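Hepatocyte growth factor-regulated tyrosine kinase substrate (Drosophila melanogaster, PDB 1DVP) is a ubiquitin- and phosphoinositide-binding protein that is essential for endosome membrane invagination and multivesicular body formation, promoting degradation of activated tyrosine kinase receptors. Local coordinates at residues A[24-29]-A[63-68]; A[162-167]-A[186-191]; A[109-114]-A[128-133]; A[39-44]-A[78-83]. All coordinates share one frame; numbering follows the deposited sequence.

Contact 1. Residues A[24-29]-A[63-68]; sequences PSILLI and LLVLES
In the helical superhelix of the VHS domain, I26 on helix 23-34 packs against L64, V65 and S68 on helix 56-72, and I29 adds a second point of contact one turn further along. The two helix segments run at 45° to each other with their axes 10.0 Å apart, and I26 sits opposite V65, their CA atoms 6.2 Å apart. I26 makes the most of the contact, since each branch of its side chain finds a different partner. With CG1 anti to the carbonyl carbon (chi1 -70°), that branch turns to V65, whose CG2 lies 4.1 Å from I26 CG1. The outer methyl, I26 CD1, meets L64 CD2 at 4.0 Å, the two side chains crossing at about a right angle. The remaining methyl, CG2, is anti to the backbone N and faces the next turn of helix 56-72, where I26 CG2 comes within 3.5 Å of S68 OG and also touches S68 CB. I29 adds its tip: I29 CD1 meets V65 CG1 at 4.2 Å, so that V65 offers one methyl to each isoleucine. W23 covers L64 and S68 from the same helix as I26, while I47 of helix 40-51 packs on V65. The interface is buried, and its two segments share no hydrogen bond with each other; they are joined by dispersion between branched aliphatic groups, which implies that the fit rests on how the isoleucine, leucine and valine branches meet.

Contact 2. Residues A[162-167]-A[186-191]; sequences RVCHRC and VFCGQC. With ZN (zinc ion), chain B.
A tetracysteine zinc site joins C164 and C167 to C188 and C191 at one end of the FYVE zinc finger, where each segment contributes a CxxC pair. The second zinc ion of the finger is held by C180, C183, C210 and C213, so the pairs alternate along the chain between the two metals, the cross-brace topology of FYVE domains. The zinc ion here lies 2.2 Å from C188 SG, 2.4 Å from C191 SG and 2.5 Å from both C164 SG and C167 SG. C164 SG also accepts two backbone N-H groups: C188 N lies 3.4 Å away across the contact, and C167 N comes from its own knuckle. These bonds would be expected to temper the negative charge that the thiolate carries. Beside the metal, H165 N bonds to V186 O at 3.0 Å, in the carbonyl plane, tying the first knuckle to strand 186-187. F187 packs against the same loop. Its ring receives H165 CB over one face, offset toward the rim, and has R166 CB at its edge, in plane, while C210 of the second site also touches it. The H165 and F187 side chains lie side by side, their ring planes 86° apart and H165 CD2 4.1 Å from F187 CZ.

Contact 3. Residues A[109-114]-A[128-133]; sequences LVQTWA and DTMTIL
Apolar contacts between V110 and M130 bring helix 100-116 against helix 125-135. V110 CG1, anti to its backbone N (chi1 163°), lies 3.9 Å from M130 CB, and the same V110 methyl is 4.4 Å from L133 CD1 one turn on. A114 CB borders the methionine further along helix 100-116, 4.3 Å from M130 SD. These side chains bridge a pair of steeply crossed helix segments in the C-terminal part of the VHS domain, their directions 134° apart and their axes 9.6 Å apart at closest approach. Here helix 125-135 also lies on helix 84-96, where L133 touches S91, L94 and E95. A second kind of contact sets the thioether against the alkyl part of a polar side chain. M130 is extended beyond CG, which carries its sulfur and terminal methyl out over Q111. M130 SD lies 3.8 Å from Q111 CB, and M130 CE packs at 3.8 Å on Q111 CG, the two long side chains meeting at a slant. F140, from the loop that follows helix 125-135, touches both Q111 and M130.

Contact 4. Residues A[39-44]-A[78-83]; sequences TPKNAF and HEEVFT
F44 turns one face of its ring to V81: the methyl CG2 of V81 stands over the ring centre, 4.1 Å from the centroid and only 5° off the normal, a CH-pi contact. The phenyl group of F44 and the valine cross at about a right angle. E80 approaches the same phenylalanine nearer its root, with E80 CG 3.9 Å from F44 CB and the carboxylate plane inclined at 68° to the ring. The glutamate bends at chi2 (74°), which folds its CD back against the side of the first turn of helix 40-51. Its carboxylate therefore lies across the aliphatic part of K41, with E80 OE1 3.2 Å from K41 CG, while P40 CB meets E80 CB at 4.0 Å. The ammonium group leads away: K41 NZ remains 5.9 Å from E80 OE1, too far for a salt bridge, so any attraction between these charges is long-range. A water instead joins the two segments, donating to E80 OE1 at 2.9 Å and to K41 O. F90 of helix 84-96 covers both F44 and V81, and the whole belongs to the helix-on-helix packing of the VHS superhelix.

Contacts 1, 3 and 4 lie in the VHS domain, whereas contact 2 belongs to the FYVE finger, its centre 34 Å or more from the centres of the others. Contacts 1 and 3 are buried and largely apolar, joined in part by W113 of helix 100-116 packing on L66 of helix 56-72. Contact 4 is only partly buried and mixes an aromatic face with a water-bridged carboxylate; its F82 meets W113 of contact 3, and its F44 reaches L66 of contact 1. The segments of contacts 1 and 4 alternate along the chain (24-29, 39-44, 63-68, 78-83). Contact 2, in a region of loops and short strands, is held by metal coordination and hydrogen bonds instead of helix packing.

Contact 1. Residues A[24-29]-A[63-68]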
# COMPACT_ATOMS: atom_id res chain seq x y z
N PRO A 24 0.82 -18.21 -12.04
CA PRO A 24 1.93 -18.65 -11.19
C PRO A 24 3.05 -19.34 -11.99
O PRO A 24 4.22 -19.06 -11.78
CB PRO A 24 1.25 -19.60 -10.18
CG PRO A 24 -0.12 -18.95 -10.01
CD PRO A 24 -0.48 -18.63 -11.48
N SER A 25 2.70 -20.22 -12.93
CA SER A 25 3.71 -20.92 -13.75
C SER A 25 4.34 -19.95 -14.75
O SER A 25 5.52 -20.03 -15.09
CB SER A 25 3.10 -22.10 -14.56
OG SER A 25 2.58 -23.13 -13.71
N ILE A 26 3.54 -19.01 -15.25
CA ILE A 26 4.08 -18.06 -16.20
C ILE A 26 5.13 -17.12 -15.54
O ILE A 26 6.18 -16.80 -16.15
CB ILE A 26 2.94 -17.25 -16.86
CG1 ILE A 26 2.13 -18.18 -17.80
CG2 ILE A 26 3.52 -16.10 -17.64
CD1 ILE A 26 0.77 -17.57 -18.35
N LEU A 27 4.83 -16.68 -14.32
CA LEU A 27 5.71 -15.82 -13.57
C LEU A 27 6.99 -16.62 -13.21
O LEU A 27 8.10 -16.06 -13.19
CB LEU A 27 4.96 -15.27 -12.32
CG LEU A 27 3.78 -14.34 -12.73
CD1 LEU A 27 3.07 -13.79 -11.50
CD2 LEU A 27 4.30 -13.19 -13.65
N LEU A 28 6.84 -17.92 -12.93
CA LEU A 28 8.00 -18.79 -12.65
C LEU A 28 8.91 -18.86 -13.92
O LEU A 28 10.14 -18.80 -13.82
CB LEU A 28 7.53 -20.21 -12.26
CG LEU A 28 7.16 -20.49 -10.80
CD1 LEU A 28 6.62 -21.93 -10.65
CD2 LEU A 28 8.47 -20.33 -9.89
N ILE A 29 8.30 -18.98 -15.10
CA ILE A 29 9.04 -19.02 -16.35
C ILE A 29 9.85 -17.72 -16.50
O ILE A 29 11.04 -17.76 -16.73
CB ILE A 29 8.10 -19.27 -17.59
CG1 ILE A 29 7.67 -20.74 -17.60
CG2 ILE A 29 8.83 -18.92 -18.94
CD1 ILE A 29 6.64 -21.08 -18.60
N LEU A 63 1.21 -18.43 -26.70
CA LEU A 63 1.37 -17.06 -27.18
C LEU A 63 1.35 -16.10 -25.98
O LEU A 63 2.04 -15.08 -25.98
CB LEU A 63 0.25 -16.67 -28.17
CG LEU A 63 0.37 -17.41 -29.51
CD1 LEU A 63 -0.75 -17.02 -30.46
CD2 LEU A 63 1.73 -17.07 -30.15
N LEU A 64 0.54 -16.43 -24.98
CA LEU A 64 0.46 -15.64 -23.75
C LEU A 64 1.83 -15.77 -23.03
O LEU A 64 2.36 -14.79 -22.52
CB LEU A 64 -0.67 -16.19 -22.87
CG LEU A 64 -0.83 -15.46 -21.53
CD1 LEU A 64 -1.05 -13.95 -21.75
CD2 LEU A 64 -1.99 -16.06 -20.77
N VAL A 65 2.39 -16.98 -23.00
CA VAL A 65 3.69 -17.16 -22.35
C VAL A 65 4.70 -16.26 -23.07
O VAL A 65 5.50 -15.57 -22.44
CB VAL A 65 4.15 -18.67 -22.41
CG1 VAL A 65 5.62 -18.82 -21.94
CG2 VAL A 65 3.22 -19.50 -21.54
N LEU A 66 4.64 -16.26 -24.39
CA LEU A 66 5.53 -15.44 -25.20
C LEU A 66 5.37 -13.94 -24.92
O LEU A 66 6.34 -13.23 -24.77
CB LEU A 66 5.25 -15.71 -26.69
CG LEU A 66 6.44 -15.68 -27.67
CD1 LEU A 66 5.84 -15.42 -29.07
CD2 LEU A 66 7.50 -14.62 -27.31
N GLU A 67 4.14 -13.46 -24.83
CA GLU A 67 3.89 -12.06 -24.53
C GLU A 67 4.56 -11.67 -23.20
O GLU A 67 5.15 -10.59 -23.07
CB GLU A 67 2.39 -11.83 -24.46
CG GLU A 67 1.94 -10.42 -24.04
CD GLU A 67 0.41 -10.36 -23.93
OE1 GLU A 67 -0.23 -11.39 -24.29
OE2 GLU A 67 -0.16 -9.33 -23.50
N SER A 68 4.45 -12.58 -22.23
CA SER A 68 5.00 -12.36 -20.90
C SER A 68 6.50 -12.31 -20.81
O SER A 68 7.02 -11.47 -20.07
CB SER A 68 4.49 -13.44 -19.93
OG SER A 68 3.10 -13.37 -19.84

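Contact 2. Residues A[162-167]-A[186-191]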
# COMPACT_ATOMS: atom_id res chain seq x y z
N ARG A 162 -4.48 13.67 0.02
CA ARG A 162 -5.36 14.04 1.10
C ARG A 162 -6.83 13.93 0.75
O ARG A 162 -7.68 14.17 1.61
CB ARG A 162 -5.05 15.46 1.56
N VAL A 163 -7.12 13.58 -0.51
CA VAL A 163 -8.48 13.38 -0.94
C VAL A 163 -8.57 12.08 -1.70
O VAL A 163 -7.56 11.58 -2.24
CB VAL A 163 -9.04 14.58 -1.81
CG1 VAL A 163 -8.91 15.84 -1.02
CG2 VAL A 163 -8.37 14.69 -3.20
N CYS A 164 -9.75 11.48 -1.70
CA CYS A 164 -9.92 10.22 -2.45
C CYS A 164 -9.72 10.47 -3.96
O CYS A 164 -10.42 11.29 -4.49
CB CYS A 164 -11.33 9.68 -2.29
SG CYS A 164 -11.69 8.45 -3.58
N HIS A 165 -8.83 9.71 -4.64
CA HIS A 165 -8.53 9.94 -6.06
C HIS A 165 -9.78 10.00 -6.97
O HIS A 165 -9.85 10.80 -7.91
CB HIS A 165 -7.60 8.82 -6.56
CG HIS A 165 -7.06 9.03 -7.95
ND1 HIS A 165 -6.20 10.06 -8.26
CD2 HIS A 165 -7.24 8.33 -9.09
CE1 HIS A 165 -5.88 9.99 -9.54
NE2 HIS A 165 -6.50 8.95 -10.07
N ARG A 166 -10.75 9.15 -6.69
CA ARG A 166 -11.92 9.12 -7.52
C ARG A 166 -12.99 10.16 -7.22
O ARG A 166 -13.33 10.98 -8.10
CB ARG A 166 -12.56 7.69 -7.51
CG ARG A 166 -13.70 7.49 -8.57
CD ARG A 166 -14.26 6.06 -8.50
NE ARG A 166 -15.22 5.66 -9.56
CZ ARG A 166 -14.90 5.36 -10.83
NH1 ARG A 166 -13.64 5.42 -11.29
NH2 ARG A 166 -15.83 4.88 -11.64
N CYS A 167 -13.50 10.16 -5.99
CA CYS A 167 -14.61 11.09 -5.70
C CYS A 167 -14.19 12.42 -5.11
O CYS A 167 -14.99 13.33 -5.04
CB CYS A 167 -15.61 10.38 -4.79
SG CYS A 167 -15.12 10.25 -3.02
N VAL A 186 -4.78 6.23 -3.73
CA VAL A 186 -5.48 6.17 -2.43
C VAL A 186 -6.89 6.63 -2.76
O VAL A 186 -7.05 7.52 -3.61
CB VAL A 186 -4.91 7.12 -1.31
CG1 VAL A 186 -3.59 6.52 -0.75
CG2 VAL A 186 -4.65 8.48 -1.87
N PHE A 187 -7.85 5.99 -2.10
CA PHE A 187 -9.29 6.20 -2.24
C PHE A 187 -9.96 5.99 -0.88
O PHE A 187 -9.35 5.40 0.06
CB PHE A 187 -9.90 5.13 -3.18
CG PHE A 187 -9.23 5.04 -4.54
CD1 PHE A 187 -8.01 4.37 -4.73
CD2 PHE A 187 -9.85 5.60 -5.65
CE1 PHE A 187 -7.42 4.26 -6.01
CE2 PHE A 187 -9.29 5.51 -6.91
CZ PHE A 187 -8.04 4.83 -7.10
N CYS A 188 -11.21 6.47 -0.80
CA CYS A 188 -12.03 6.28 0.38
C CYS A 188 -12.53 4.80 0.28
O CYS A 188 -12.36 4.13 -0.72
CB CYS A 188 -13.24 7.22 0.38
SG CYS A 188 -14.40 6.91 -0.99
N GLY A 189 -13.07 4.30 1.38
CA GLY A 189 -13.55 2.94 1.44
C GLY A 189 -14.72 2.71 0.46
O GLY A 189 -14.77 1.66 -0.16
N GLN A 190 -15.63 3.68 0.28
CA GLN A 190 -16.72 3.49 -0.66
C GLN A 190 -16.28 3.48 -2.10
O GLN A 190 -16.99 2.95 -2.90
CB GLN A 190 -17.86 4.53 -0.49
CG GLN A 190 -18.31 4.59 0.90
CD GLN A 190 -19.22 5.76 1.10
OE1 GLN A 190 -20.40 5.70 0.74
NE2 GLN A 190 -18.68 6.85 1.61
N CYS A 191 -15.13 4.06 -2.45
CA CYS A 191 -14.68 3.93 -3.84
C CYS A 191 -13.79 2.68 -4.06
O CYS A 191 -13.34 2.46 -5.17
CB CYS A 191 -13.91 5.17 -4.31
SG CYS A 191 -15.01 6.63 -4.60
ZN ZN B . -14.07 8.01 -2.89

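Contact 3. Residues A[109-114]-A[128-133]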
# COMPACT_ATOMS: atom_id res chain seq x y z
N LEU A 109 -0.32 -9.23 -30.90
CA LEU A 109 1.04 -9.17 -30.38
C LEU A 109 1.96 -8.43 -31.34
O LEU A 109 2.75 -7.58 -30.94
CB LEU A 109 1.59 -10.59 -30.09
CG LEU A 109 0.86 -11.39 -28.98
CD1 LEU A 109 1.53 -12.73 -28.79
CD2 LEU A 109 0.86 -10.64 -27.66
N VAL A 110 1.85 -8.76 -32.63
CA VAL A 110 2.68 -8.09 -33.63
C VAL A 110 2.52 -6.57 -33.53
O VAL A 110 3.48 -5.86 -33.56
CB VAL A 110 2.27 -8.50 -35.04
CG1 VAL A 110 2.86 -7.48 -36.08
CG2 VAL A 110 2.76 -9.92 -35.33
N GLN A 111 1.27 -6.10 -33.42
CA GLN A 111 0.93 -4.68 -33.32
C GLN A 111 1.37 -4.10 -31.98
O GLN A 111 1.91 -2.99 -31.90
CB GLN A 111 -0.59 -4.51 -33.52
CG GLN A 111 -1.12 -3.14 -33.19
CD GLN A 111 -2.62 -3.02 -33.40
OE1 GLN A 111 -3.43 -3.65 -32.71
NE2 GLN A 111 -3.01 -2.20 -34.39
N THR A 112 1.13 -4.86 -30.90
CA THR A 112 1.55 -4.40 -29.59
C THR A 112 3.05 -4.20 -29.64
O THR A 112 3.58 -3.19 -29.18
CB THR A 112 1.28 -5.45 -28.50
OG1 THR A 112 -0.14 -5.55 -28.30
CG2 THR A 112 2.01 -5.02 -27.18
N TRP A 113 3.73 -5.18 -30.19
CA TRP A 113 5.17 -5.10 -30.26
C TRP A 113 5.66 -3.99 -31.20
O TRP A 113 6.70 -3.36 -30.95
CB TRP A 113 5.73 -6.47 -30.66
CG TRP A 113 5.49 -7.53 -29.58
CD1 TRP A 113 5.39 -7.30 -28.23
CD2 TRP A 113 5.43 -8.94 -29.75
NE1 TRP A 113 5.28 -8.49 -27.56
CE2 TRP A 113 5.31 -9.52 -28.46
CE3 TRP A 113 5.48 -9.80 -30.87
CZ2 TRP A 113 5.23 -10.92 -28.26
CZ3 TRP A 113 5.40 -11.20 -30.66
CH2 TRP A 113 5.28 -11.73 -29.36
N ALA A 114 4.92 -3.75 -32.28
CA ALA A 114 5.30 -2.69 -33.20
C ALA A 114 5.29 -1.37 -32.45
O ALA A 114 6.24 -0.60 -32.54
CB ALA A 114 4.33 -2.64 -34.41
N ASP A 128 7.59 -3.64 -39.80
CA ASP A 128 7.45 -3.96 -41.22
C ASP A 128 6.56 -5.17 -41.49
O ASP A 128 5.80 -5.19 -42.46
CB ASP A 128 8.83 -4.15 -41.82
CG ASP A 128 9.60 -2.86 -41.88
OD1 ASP A 128 10.82 -2.90 -41.69
OD2 ASP A 128 8.97 -1.80 -42.11
N THR A 129 6.67 -6.18 -40.62
CA THR A 129 5.86 -7.37 -40.76
C THR A 129 4.42 -6.91 -40.67
O THR A 129 3.54 -7.47 -41.31
CB THR A 129 6.12 -8.38 -39.62
OG1 THR A 129 7.43 -8.94 -39.77
CG2 THR A 129 5.08 -9.51 -39.65
N MET A 130 4.16 -5.89 -39.87
CA MET A 130 2.79 -5.42 -39.78
C MET A 130 2.44 -4.71 -41.08
O MET A 130 1.33 -4.84 -41.58
CB MET A 130 2.60 -4.49 -38.60
CG MET A 130 1.13 -4.25 -38.31
SD MET A 130 0.79 -3.27 -36.83
CE MET A 130 -0.90 -2.90 -37.01
N THR A 131 3.40 -3.97 -41.62
CA THR A 131 3.20 -3.24 -42.87
C THR A 131 2.66 -4.24 -43.90
O THR A 131 1.59 -4.06 -44.47
CB THR A 131 4.53 -2.67 -43.40
OG1 THR A 131 5.24 -2.01 -42.34
CG2 THR A 131 4.27 -1.66 -44.49
N ILE A 132 3.43 -5.29 -44.09
CA ILE A 132 3.10 -6.35 -45.02
C ILE A 132 1.78 -7.06 -44.73
O ILE A 132 1.06 -7.44 -45.64
CB ILE A 132 4.22 -7.38 -45.04
CG1 ILE A 132 5.54 -6.69 -45.38
CG2 ILE A 132 3.88 -8.49 -46.00
CD1 ILE A 132 6.73 -7.62 -45.51
N LEU A 133 1.49 -7.26 -43.45
CA LEU A 133 0.26 -7.93 -43.05
C LEU A 133 -0.92 -6.98 -43.22
O LEU A 133 -2.02 -7.41 -43.58
CB LEU A 133 0.35 -8.40 -41.59
CG LEU A 133 1.31 -9.57 -41.27
CD1 LEU A 133 1.77 -9.48 -39.84
CD2 LEU A 133 0.61 -10.91 -41.53

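Contact 4. Residues A[39-44]-A[78-83]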
# COMPACT_ATOMS: atom_id res chain seq x y z
N THR A 39 18.23 -20.50 -20.95
CA THR A 39 18.56 -19.45 -21.90
C THR A 39 17.36 -18.97 -22.71
O THR A 39 16.36 -19.67 -22.85
CB THR A 39 19.65 -19.92 -22.94
OG1 THR A 39 19.04 -20.70 -23.97
CG2 THR A 39 20.75 -20.73 -22.23
N PRO A 40 17.45 -17.74 -23.24
CA PRO A 40 16.38 -17.15 -24.05
C PRO A 40 16.15 -18.03 -25.30
O PRO A 40 15.04 -18.18 -25.77
CB PRO A 40 16.94 -15.77 -24.41
CG PRO A 40 17.72 -15.41 -23.16
CD PRO A 40 18.44 -16.70 -22.85
N LYS A 41 17.23 -18.61 -25.81
CA LYS A 41 17.10 -19.45 -27.00
C LYS A 41 16.35 -20.73 -26.74
O LYS A 41 15.44 -21.08 -27.48
CB LYS A 41 18.47 -19.80 -27.57
CG LYS A 41 18.41 -20.14 -29.04
CD LYS A 41 19.75 -19.85 -29.69
CE LYS A 41 20.75 -20.85 -29.27
NZ LYS A 41 20.32 -22.16 -29.81
N ASN A 42 16.74 -21.42 -25.68
CA ASN A 42 16.09 -22.67 -25.34
C ASN A 42 14.61 -22.42 -24.96
O ASN A 42 13.72 -23.19 -25.33
CB ASN A 42 16.86 -23.37 -24.20
CG ASN A 42 18.15 -24.06 -24.69
OD1 ASN A 42 19.03 -24.41 -23.90
ND2 ASN A 42 18.25 -24.24 -25.99
N ALA A 43 14.36 -21.34 -24.23
CA ALA A 43 12.99 -21.02 -23.85
C ALA A 43 12.13 -20.75 -25.06
O ALA A 43 11.03 -21.29 -25.19
CB ALA A 43 12.95 -19.84 -22.95
N PHE A 44 12.65 -19.94 -25.98
CA PHE A 44 11.89 -19.60 -27.16
C PHE A 44 11.60 -20.76 -28.10
O PHE A 44 10.56 -20.76 -28.76
CB PHE A 44 12.56 -18.45 -27.93
CG PHE A 44 11.72 -17.93 -29.06
CD1 PHE A 44 10.36 -17.73 -28.88
CD2 PHE A 44 12.30 -17.59 -30.28
CE1 PHE A 44 9.59 -17.19 -29.90
CE2 PHE A 44 11.53 -17.06 -31.31
CZ PHE A 44 10.17 -16.86 -31.12
N HIS A 78 14.33 -10.07 -26.14
CA HIS A 78 14.02 -9.26 -27.30
C HIS A 78 14.93 -9.57 -28.48
O HIS A 78 14.49 -9.63 -29.62
CB HIS A 78 14.11 -7.78 -26.94
CG HIS A 78 13.20 -7.38 -25.81
ND1 HIS A 78 13.31 -6.18 -25.15
CD2 HIS A 78 12.15 -8.02 -25.25
CE1 HIS A 78 12.37 -6.10 -24.23
NE2 HIS A 78 11.64 -7.20 -24.27
N GLU A 79 16.19 -9.78 -28.19
CA GLU A 79 17.15 -10.07 -29.24
C GLU A 79 16.97 -11.46 -29.81
O GLU A 79 17.15 -11.67 -31.01
CB GLU A 79 18.56 -9.87 -28.71
CG GLU A 79 18.82 -8.41 -28.41
CD GLU A 79 19.92 -8.20 -27.40
OE1 GLU A 79 20.10 -7.03 -26.99
OE2 GLU A 79 20.60 -9.18 -27.00
N GLU A 80 16.60 -12.41 -28.96
CA GLU A 80 16.39 -13.78 -29.39
C GLU A 80 15.16 -13.85 -30.25
O GLU A 80 15.14 -14.54 -31.27
CB GLU A 80 16.17 -14.72 -28.20
CG GLU A 80 15.63 -16.10 -28.62
CD GLU A 80 16.70 -16.97 -29.27
OE1 GLU A 80 16.36 -17.86 -30.09
OE2 GLU A 80 17.89 -16.78 -28.95
N VAL A 81 14.13 -13.11 -29.84
CA VAL A 81 12.84 -13.11 -30.50
C VAL A 81 12.61 -12.29 -31.79
O VAL A 81 12.17 -12.85 -32.81
CB VAL A 81 11.74 -12.71 -29.48
CG1 VAL A 81 10.42 -12.53 -30.18
CG2 VAL A 81 11.63 -13.78 -28.38
N PHE A 82 12.88 -10.98 -31.74
CA PHE A 82 12.62 -10.09 -32.86
C PHE A 82 13.70 -10.03 -33.93
O PHE A 82 14.44 -9.04 -34.06
CB PHE A 82 12.31 -8.68 -32.33
CG PHE A 82 11.15 -8.65 -31.36
CD1 PHE A 82 11.34 -8.19 -30.06
CD2 PHE A 82 9.89 -9.12 -31.73
CE1 PHE A 82 10.28 -8.20 -29.14
CE2 PHE A 82 8.83 -9.13 -30.82
CZ PHE A 82 9.02 -8.68 -29.53
N THR A 83 13.82 -11.13 -34.67
CA THR A 83 14.76 -11.18 -35.75
C THR A 83 13.91 -11.25 -37.00
O THR A 83 12.68 -11.41 -36.95
CB THR A 83 15.65 -12.45 -35.70
OG1 THR A 83 14.83 -13.62 -35.80
CG2 THR A 83 16.46 -12.50 -34.43
O HOH W 1 14.93 -20.38 -30.05